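Local atomic coordinates of cellulase (Bacillus sp. BG-CS10, PDB entry 5E09), a protein that probably hydrolyses internal beta-1,4-glucosidic bonds of cellulose, as a halophilic family 5 glycoside hydrolase carrying a family 46 carbohydrate-binding module. Residues Val147-Phe152 / Pro193-Thr197. Residues are numbered along the deposited sequence; the frame is centred on the assembly and turned at random.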
ATOM      1  N   VAL A 147      11.475 -12.967  11.203  1.00 35.08           N
ATOM      2  CA  VAL A 147      10.699 -12.000  11.974  1.00 35.59           C
ATOM      3  C   VAL A 147      10.276 -10.838  11.078  1.00 42.23           C
ATOM      4  O   VAL A 147      11.054 -10.376  10.242  1.00 40.64           O
ATOM      5  CB  VAL A 147      11.508 -11.467  13.180  1.00 40.85           C
ATOM      6  CG1 VAL A 147      12.939 -11.129  12.755  1.00 33.61           C
ATOM      7  CG2 VAL A 147      10.826 -10.258  13.818  1.00 35.48           C
ATOM      8  N   ASN A 148       9.040 -10.377  11.230  1.00 36.51           N
ATOM      9  CA  ASN A 148       8.577  -9.250  10.435  1.00 33.04           C
ATOM     10  C   ASN A 148       9.090  -7.933  10.979  1.00 34.33           C
ATOM     11  O   ASN A 148       8.997  -7.689  12.176  1.00 39.64           O
ATOM     12  CB  ASN A 148       7.055  -9.213  10.382  1.00 34.19           C
ATOM     13  CG  ASN A 148       6.540  -8.063   9.544  1.00 43.83           C
ATOM     14  OD1 ASN A 148       6.654  -8.082   8.320  1.00 44.63           O
ATOM     15  ND2 ASN A 148       5.983  -7.046  10.198  1.00 35.29           N
ATOM     16  N   GLU A 149       9.619  -7.095  10.088  1.00 33.01           N
ATOM     17  CA  GLU A 149      10.033  -5.721  10.405  1.00 48.91           C
ATOM     18  C   GLU A 149      10.720  -5.564  11.763  1.00 37.66           C
ATOM     19  O   GLU A 149      10.193  -4.897  12.650  1.00 45.44           O
ATOM     20  CB  GLU A 149       8.816  -4.784  10.333  1.00 35.53           C
ATOM     21  CG  GLU A 149       8.176  -4.748   8.945  1.00 51.42           C
ATOM     22  CD  GLU A 149       7.171  -3.614   8.754  1.00 63.56           C
ATOM     23  OE1 GLU A 149       6.853  -2.920   9.745  1.00 59.39           O
ATOM     24  OE2 GLU A 149       6.708  -3.415   7.605  1.00 47.21           O
ATOM     25  N   PRO A 150      11.904  -6.177  11.925  1.00 42.54           N
ATOM     26  CA  PRO A 150      12.617  -6.143  13.207  1.00 39.13           C
ATOM     27  C   PRO A 150      12.968  -4.727  13.647  1.00 42.49           C
ATOM     28  O   PRO A 150      13.543  -3.964  12.875  1.00 35.00           O
ATOM     29  CB  PRO A 150      13.893  -6.946  12.926  1.00 37.80           C
ATOM     30  CG  PRO A 150      13.617  -7.715  11.685  1.00 48.47           C
ATOM     31  CD  PRO A 150      12.681  -6.870  10.885  1.00 39.54           C
ATOM     32  N   ARG A 151      12.616  -4.388  14.881  1.00 42.65           N
ATOM     33  CA  ARG A 151      12.970  -3.099  15.458  1.00 40.65           C
ATOM     34  C   ARG A 151      13.312  -3.329  16.927  1.00 41.87           C
ATOM     35  O   ARG A 151      12.825  -4.278  17.532  1.00 44.66           O
ATOM     36  CB  ARG A 151      11.817  -2.100  15.296  1.00 47.63           C
ATOM     37  CG  ARG A 151      12.194  -0.636  15.477  1.00 69.13           C
ATOM     38  CD  ARG A 151      10.954   0.257  15.461  1.00 71.68           C
ATOM     39  NE  ARG A 151       9.791  -0.458  14.952  1.00 71.72           N
ATOM     40  CZ  ARG A 151       8.680  -0.667  15.649  1.00 86.26           C
ATOM     41  NH1 ARG A 151       8.563  -0.189  16.882  1.00 81.24           N
ATOM     42  NH2 ARG A 151       7.679  -1.339  15.100  1.00 87.31           N
ATOM     43  N   PHE A 152      14.161  -2.489  17.503  1.00 44.44           N
ATOM     44  CA  PHE A 152      14.533  -2.679  18.900  1.00 51.17           C
ATOM     45  C   PHE A 152      14.497  -1.375  19.667  1.00 48.99           C
ATOM     46  O   PHE A 152      14.462  -0.299  19.072  1.00 46.36           O
ATOM     47  CB  PHE A 152      15.916  -3.322  19.006  1.00 45.99           C
ATOM     48  CG  PHE A 152      16.017  -4.628  18.283  1.00 51.78           C
ATOM     49  CD1 PHE A 152      15.607  -5.804  18.889  1.00 42.33           C
ATOM     50  CD2 PHE A 152      16.491  -4.679  16.984  1.00 40.05           C
ATOM     51  CE1 PHE A 152      15.684  -7.009  18.218  1.00 42.23           C
ATOM     52  CE2 PHE A 152      16.571  -5.878  16.309  1.00 42.67           C
ATOM     53  CZ  PHE A 152      16.170  -7.047  16.927  1.00 39.93           C
ATOM     54  N   PRO A 193      15.123 -10.684   6.892  1.00 33.07           N
ATOM     55  CA  PRO A 193      14.844  -9.253   6.756  1.00 35.54           C
ATOM     56  C   PRO A 193      16.040  -8.349   7.054  1.00 39.84           C
ATOM     57  O   PRO A 193      16.894  -8.693   7.874  1.00 43.32           O
ATOM     58  CB  PRO A 193      13.745  -9.029   7.791  1.00 35.21           C
ATOM     59  CG  PRO A 193      14.085 -10.013   8.881  1.00 30.93           C
ATOM     60  CD  PRO A 193      14.713 -11.204   8.208  1.00 28.34           C
ATOM     61  N   THR A 194      16.092  -7.205   6.378  1.00 33.66           N
ATOM     62  CA  THR A 194      16.914  -6.102   6.834  1.00 33.54           C
ATOM     63  C   THR A 194      16.269  -5.560   8.103  1.00 41.86           C
ATOM     64  O   THR A 194      15.118  -5.883   8.403  1.00 33.52           O
ATOM     65  CB  THR A 194      17.026  -4.972   5.789  1.00 46.75           C
ATOM     66  OG1 THR A 194      15.712  -4.546   5.404  1.00 39.21           O
ATOM     67  CG2 THR A 194      17.782  -5.441   4.551  1.00 39.63           C
ATOM     68  N   LEU A 195      17.011  -4.748   8.848  1.00 38.60           N
ATOM     69  CA  LEU A 195      16.467  -4.054  10.008  1.00 33.23           C
ATOM     70  C   LEU A 195      15.283  -3.185   9.594  1.00 38.58           C
ATOM     71  O   LEU A 195      15.405  -2.365   8.681  1.00 38.64           O
ATOM     72  CB  LEU A 195      17.555  -3.203  10.672  1.00 43.22           C
ATOM     73  CG  LEU A 195      17.225  -2.627  12.050  1.00 48.78           C
ATOM     74  CD1 LEU A 195      16.971  -3.744  13.056  1.00 32.95           C
ATOM     75  CD2 LEU A 195      18.348  -1.725  12.522  1.00 57.61           C
ATOM     76  N   GLU A 196      14.142  -3.389  10.257  1.00 45.66           N
ATOM     77  CA  GLU A 196      12.891  -2.676   9.961  1.00 39.31           C
ATOM     78  C   GLU A 196      12.382  -2.946   8.543  1.00 45.82           C
ATOM     79  O   GLU A 196      11.558  -2.189   8.021  1.00 39.08           O
ATOM     80  CB  GLU A 196      13.070  -1.166  10.162  1.00 34.96           C
ATOM     81  CG  GLU A 196      13.136  -0.724  11.605  1.00 54.96           C
ATOM     82  CD  GLU A 196      13.559   0.728  11.753  1.00 71.18           C
ATOM     83  OE1 GLU A 196      13.903   1.355  10.728  1.00 75.54           O
ATOM     84  OE2 GLU A 196      13.552   1.241  12.895  1.00 77.18           O
ATOM     85  N   THR A 197      12.870  -4.030   7.941  1.00 36.57           N
ATOM     86  CA  THR A 197      12.703  -4.314   6.510  1.00 41.60           C
ATOM     87  C   THR A 197      12.877  -3.071   5.644  1.00 35.33           C
ATOM     88  O   THR A 197      12.172  -2.902   4.656  1.00 40.35           O
ATOM     89  CB  THR A 197      11.321  -4.943   6.192  1.00 48.49           C
ATOM     90  OG1 THR A 197      10.272  -4.035   6.552  1.00 55.95           O
ATOM     91  CG2 THR A 197      11.140  -6.264   6.934  1.00 35.00           C
TER
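A largely buried loop-to-loop contact joins residues 147-152, which follow strand 142-145, to residues 193-197, at and just beyond the end of the neighbouring strand 190-193, on the C-terminal side of the eight-stranded parallel barrel. The second loop folds back as a type II beta turn, closed by Thr197 N to Thr194 O (2.9 Å), with Glu196 at its positive-phi corner. This leaves Glu196 N directed at the other loop, where it donates the one hydrogen bond across the contact, to Pro150 O (2.7 Å). Beside this bond the two proline rings touch, Pro150 CG to Pro193 CG at 3.7 Å, while Leu195 CD1 reaches the edge of the Phe152 ring, 3.9 Å from CE2. Asn148-Glu149-Pro150 is the Asn-Glu-Pro sequence of family 5 glycoside hydrolases, just beyond the end of the fourth strand of the TIM barrel; by family analogy Glu149 is probably the catalytic acid/base. Glu149 CG lies 3.3 Å from Thr197 OG1, which itself donates to Glu196 O (2.7 Å), while Glu149 OE2 is hydrogen-bonded to His224 on strand 219-225. Helix 161-181 flanks the apolar side, with Leu167 against Pro150 and Phe166 edge-to-face with Phe152.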